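Long-range contacts in esterase (Rhizomucor miehei CAU432, PDB 4WY8), which hydrolyses carboxylic esters as a fungal carboxylesterase of the alpha/beta hydrolase fold, probably through a serine nucleophile: residues Q79-I84 with R110-A114; R285-I289 with T302-I306. One frame throughout, in Å; residues are numbered along the deposited sequence.

Interaction 1. Residues Q79-I84 with R110-A114; sequences QVLPPI and RARAA
Residues 79-82 run extended into strand 83-87. Helix 101-111 ends at Ala111, Arg112 turns with positive phi (52/56), and Ala113 returns to an extended backbone leading into strand 114-118. Pro83 and Ala114 form a parallel bridge, CA to CA 4.9 Å. Ala114 uses both of its backbone polar atoms: its N donates to Pro82 O (3.0 Å), and its O accepts from Ile84 N (2.9 Å, nearly straight). Ala114 O also receives a CA-H...O contact from Pro83 CA at 3.5 Å. The prolines have no amide hydrogen, so Ile84 is the first donor of the strand here. A water accepts from Arg112 NE (2.7 Å) and donates to Gln79 OE1 (2.7 Å), joining the two side chains. Ile84 (m, t) places CD1 3.7 Å from Ala113 CB and 4.3 Å from Ala111 CB. Leu81 CB lies 4.5 Å from Ala114 CB. This is the start of strand pairing in a beta-alpha-beta unit. Strand 159-163 flanks strand 83-87 on its other edge, and helix 301-322 packs on Pro82 and Ile84.

Interaction 2. Residues R285-I289 with T302-I306; sequences RYLGI and TGSEI
Arg285 and Tyr286 lie on strand 281-286, and the chain turns a corner at Leu287 and Gly288. Gly288 has positive phi (75/14). Ile289 has extended backbone angles again (-120/161). Residues 302-306 are one turn of helix 301-322, with Ile306 N donating to Thr302 O at 2.9 Å. The nearest CA pairs are Ile289 with Thr302 (7.7 Å) and Tyr286 with Ile306 (8.4 Å). All four CA-to-CB bonds point toward the opposite segment.

Side-chain rotamers set the fit. Tyr286 has chi1 -88° and chi2 75°, which offers one ring face to Ile306. Ile306 (m, t) places CG1 3.4 Å from the centroid of the Tyr286 ring, 12° off its normal, in a CH-pi contact. Ile289 (p, t) brings CD1 to 3.9 Å from Ile306 CD1. Ile289 CG2 lies 3.7 Å from Thr302 CG2. Thr302 (m) also sets CG2 3.9 Å from Tyr286 CD2, while Thr302 OG1 is hydrogen-bonded to Lys8 NZ.

Tyr286 OH hydrogen-bonds to His309 ND1 and to a water 2.9 Å from Tyr286 OH. That water donates a weak bond to Glu305 O (3.5 Å). Glu305 (m, m) turns its carboxylate away to a salt bridge with Arg252 of the second subunit. The Ile289 side chain lies near, without touching, a probable Ser-His-Asp triad (Ser164, His291, Asp261). Such apolar packing of the C-terminal helix on the last sheet strand and the chain just after it fits the alpha/beta hydrolase fold.

In the fold
Along the chain, both segments of interaction 1 come before those of interaction 2. Their centres lie about 23 Å apart, and both reach the same mixed sheet. Interaction 1 joins strands 83-87 and 114-118. Interaction 2 lies at strand 281-286, the outermost strand on one side within this chain. Helix 301-322 links the two regions: it supplies one side of interaction 2 and runs on to reach interaction 1. Direct contact comes from Arg110 NH2 and Ser304 OG, 2.7 Å apart in a probable hydrogen bond. Strand 281-286 pairs antiparallel with a strand of the second subunit, so the sheet continues across the dimer. Interaction 2 thus lies beside the subunit interface.

Interaction 1. Residues Q79-I84 with R110-A114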
# COMPACT_ATOMS: atom_id res chain seq x y z
N GLN A 79 27.54 13.28 2.25
CA GLN A 79 26.32 13.08 3.03
C GLN A 79 26.25 11.68 3.62
O GLN A 79 26.59 10.70 2.95
CB GLN A 79 25.09 13.30 2.16
CG GLN A 79 24.76 14.74 1.83
CD GLN A 79 23.49 14.85 1.01
OE1 GLN A 79 22.45 14.25 1.35
NE2 GLN A 79 23.57 15.57 -0.11
N VAL A 80 25.78 11.58 4.86
CA VAL A 80 25.57 10.28 5.47
C VAL A 80 24.13 9.84 5.16
O VAL A 80 23.19 10.56 5.45
CB VAL A 80 25.80 10.32 6.99
CG1 VAL A 80 25.69 8.93 7.59
CG2 VAL A 80 27.18 10.92 7.29
N LEU A 81 23.98 8.67 4.55
CA LEU A 81 22.67 8.21 4.09
C LEU A 81 22.16 7.01 4.89
O LEU A 81 22.95 6.25 5.47
CB LEU A 81 22.74 7.84 2.61
CG LEU A 81 23.25 8.95 1.68
CD1 LEU A 81 23.38 8.43 0.26
CD2 LEU A 81 22.36 10.19 1.78
N PRO A 82 20.82 6.81 4.92
CA PRO A 82 20.36 5.53 5.49
C PRO A 82 20.77 4.36 4.60
O PRO A 82 20.76 4.46 3.37
CB PRO A 82 18.83 5.68 5.55
CG PRO A 82 18.48 6.90 4.69
CD PRO A 82 19.72 7.77 4.66
N PRO A 83 21.16 3.25 5.22
CA PRO A 83 21.55 2.11 4.40
C PRO A 83 20.41 1.12 4.25
O PRO A 83 19.69 0.82 5.21
CB PRO A 83 22.72 1.50 5.19
CG PRO A 83 22.38 1.79 6.63
CD PRO A 83 21.52 3.07 6.64
N ILE A 84 20.20 0.68 3.02
CA ILE A 84 19.26 -0.38 2.72
C ILE A 84 20.05 -1.56 2.22
O ILE A 84 20.60 -1.51 1.13
CB ILE A 84 18.25 0.06 1.65
CG1 ILE A 84 17.46 1.28 2.11
CG2 ILE A 84 17.29 -1.09 1.27
CD1 ILE A 84 16.54 1.83 1.03
N ARG A 110 14.84 7.29 -5.25
CA ARG A 110 13.57 7.69 -4.64
C ARG A 110 13.71 7.78 -3.12
O ARG A 110 13.17 8.68 -2.51
CB ARG A 110 12.45 6.74 -5.01
CG ARG A 110 12.06 6.81 -6.49
CD ARG A 110 10.87 5.90 -6.77
NE ARG A 110 10.75 5.54 -8.18
CZ ARG A 110 9.62 5.16 -8.77
NH1 ARG A 110 8.49 5.09 -8.06
NH2 ARG A 110 9.62 4.82 -10.06
N ALA A 111 14.45 6.86 -2.51
CA ALA A 111 14.60 6.86 -1.06
C ALA A 111 15.75 7.77 -0.64
O ALA A 111 15.86 8.12 0.53
CB ALA A 111 14.84 5.44 -0.54
N ARG A 112 16.58 8.17 -1.60
CA ARG A 112 17.81 8.91 -1.31
C ARG A 112 18.61 8.15 -0.26
O ARG A 112 18.93 8.67 0.80
CB ARG A 112 17.52 10.35 -0.86
CG ARG A 112 17.00 11.22 -2.00
CD ARG A 112 16.96 12.71 -1.65
NE ARG A 112 18.29 13.24 -1.37
CZ ARG A 112 19.16 13.62 -2.31
NH1 ARG A 112 18.83 13.52 -3.59
NH2 ARG A 112 20.34 14.08 -1.97
N ALA A 113 18.91 6.90 -0.58
CA ALA A 113 19.55 5.99 0.36
C ALA A 113 20.75 5.38 -0.31
O ALA A 113 20.89 5.47 -1.53
CB ALA A 113 18.58 4.92 0.81
N ALA A 114 21.63 4.78 0.49
CA ALA A 114 22.65 3.89 -0.06
C ALA A 114 22.07 2.50 -0.10
O ALA A 114 21.75 1.92 0.94
CB ALA A 114 23.93 3.91 0.79
O HOH W 1 19.93 13.59 0.77

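Interaction 2. Residues R285-I289 with T302-I306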
# COMPACT_ATOMS: atom_id res chain seq x y z
N ARG A 285 -1.80 -6.48 0.14
CA ARG A 285 -1.88 -7.25 -1.10
C ARG A 285 -2.17 -6.29 -2.25
O ARG A 285 -3.13 -5.53 -2.18
CB ARG A 285 -2.98 -8.31 -1.01
CG ARG A 285 -3.21 -9.06 -2.31
CD ARG A 285 -4.56 -9.76 -2.30
NE ARG A 285 -4.63 -10.81 -1.29
CZ ARG A 285 -5.59 -11.73 -1.24
NH1 ARG A 285 -6.56 -11.71 -2.15
NH2 ARG A 285 -5.59 -12.65 -0.28
N TYR A 286 -1.33 -6.27 -3.29
CA TYR A 286 -1.62 -5.44 -4.45
C TYR A 286 -2.44 -6.22 -5.46
O TYR A 286 -2.08 -7.35 -5.82
CB TYR A 286 -0.34 -4.93 -5.09
CG TYR A 286 0.14 -3.62 -4.49
CD1 TYR A 286 0.75 -3.58 -3.23
CD2 TYR A 286 -0.00 -2.42 -5.18
CE1 TYR A 286 1.18 -2.37 -2.67
CE2 TYR A 286 0.44 -1.22 -4.64
CZ TYR A 286 1.03 -1.21 -3.38
OH TYR A 286 1.46 -0.02 -2.86
N LEU A 287 -3.53 -5.62 -5.93
CA LEU A 287 -4.40 -6.32 -6.86
C LEU A 287 -3.92 -6.18 -8.30
O LEU A 287 -3.27 -5.19 -8.67
CB LEU A 287 -5.83 -5.84 -6.74
CG LEU A 287 -6.70 -6.68 -5.79
CD1 LEU A 287 -6.33 -6.46 -4.31
CD2 LEU A 287 -8.16 -6.38 -6.03
N GLY A 288 -4.21 -7.22 -9.09
CA GLY A 288 -3.93 -7.23 -10.51
C GLY A 288 -2.49 -7.42 -10.93
O GLY A 288 -2.16 -7.21 -12.10
N ILE A 289 -1.62 -7.84 -10.02
CA ILE A 289 -0.22 -8.03 -10.39
C ILE A 289 0.25 -9.46 -10.18
O ILE A 289 -0.35 -10.25 -9.44
CB ILE A 289 0.74 -7.10 -9.60
CG1 ILE A 289 0.74 -7.45 -8.11
CG2 ILE A 289 0.38 -5.65 -9.80
CD1 ILE A 289 1.88 -6.81 -7.38
N THR A 302 2.59 -0.34 -11.81
CA THR A 302 2.28 -0.72 -10.45
C THR A 302 3.55 -0.97 -9.65
O THR A 302 3.60 -0.67 -8.45
CB THR A 302 1.41 -1.97 -10.36
OG1 THR A 302 0.33 -1.88 -11.30
CG2 THR A 302 0.87 -2.12 -8.94
N GLY A 303 4.59 -1.50 -10.30
CA GLY A 303 5.88 -1.67 -9.65
C GLY A 303 6.36 -0.33 -9.09
O GLY A 303 6.84 -0.24 -7.95
N SER A 304 6.20 0.71 -9.89
CA SER A 304 6.59 2.06 -9.48
C SER A 304 5.75 2.59 -8.32
O SER A 304 6.28 3.25 -7.38
CB SER A 304 6.53 3.02 -10.67
OG SER A 304 6.98 4.31 -10.30
N GLU A 305 4.44 2.35 -8.38
CA GLU A 305 3.61 2.76 -7.26
C GLU A 305 4.10 2.07 -5.98
O GLU A 305 4.25 2.70 -4.93
CB GLU A 305 2.13 2.43 -7.48
CG GLU A 305 1.55 2.97 -8.78
CD GLU A 305 1.58 4.49 -8.91
OE1 GLU A 305 1.53 5.23 -7.89
OE2 GLU A 305 1.67 4.95 -10.07
N ILE A 306 4.38 0.79 -6.10
CA ILE A 306 4.82 -0.01 -4.97
C ILE A 306 6.10 0.55 -4.41
O ILE A 306 6.22 0.67 -3.19
CB ILE A 306 4.99 -1.49 -5.35
CG1 ILE A 306 3.63 -2.16 -5.52
CG2 ILE A 306 5.79 -2.27 -4.29
CD1 ILE A 306 3.76 -3.58 -6.18
O HOH W 2 0.88 2.48 -4.11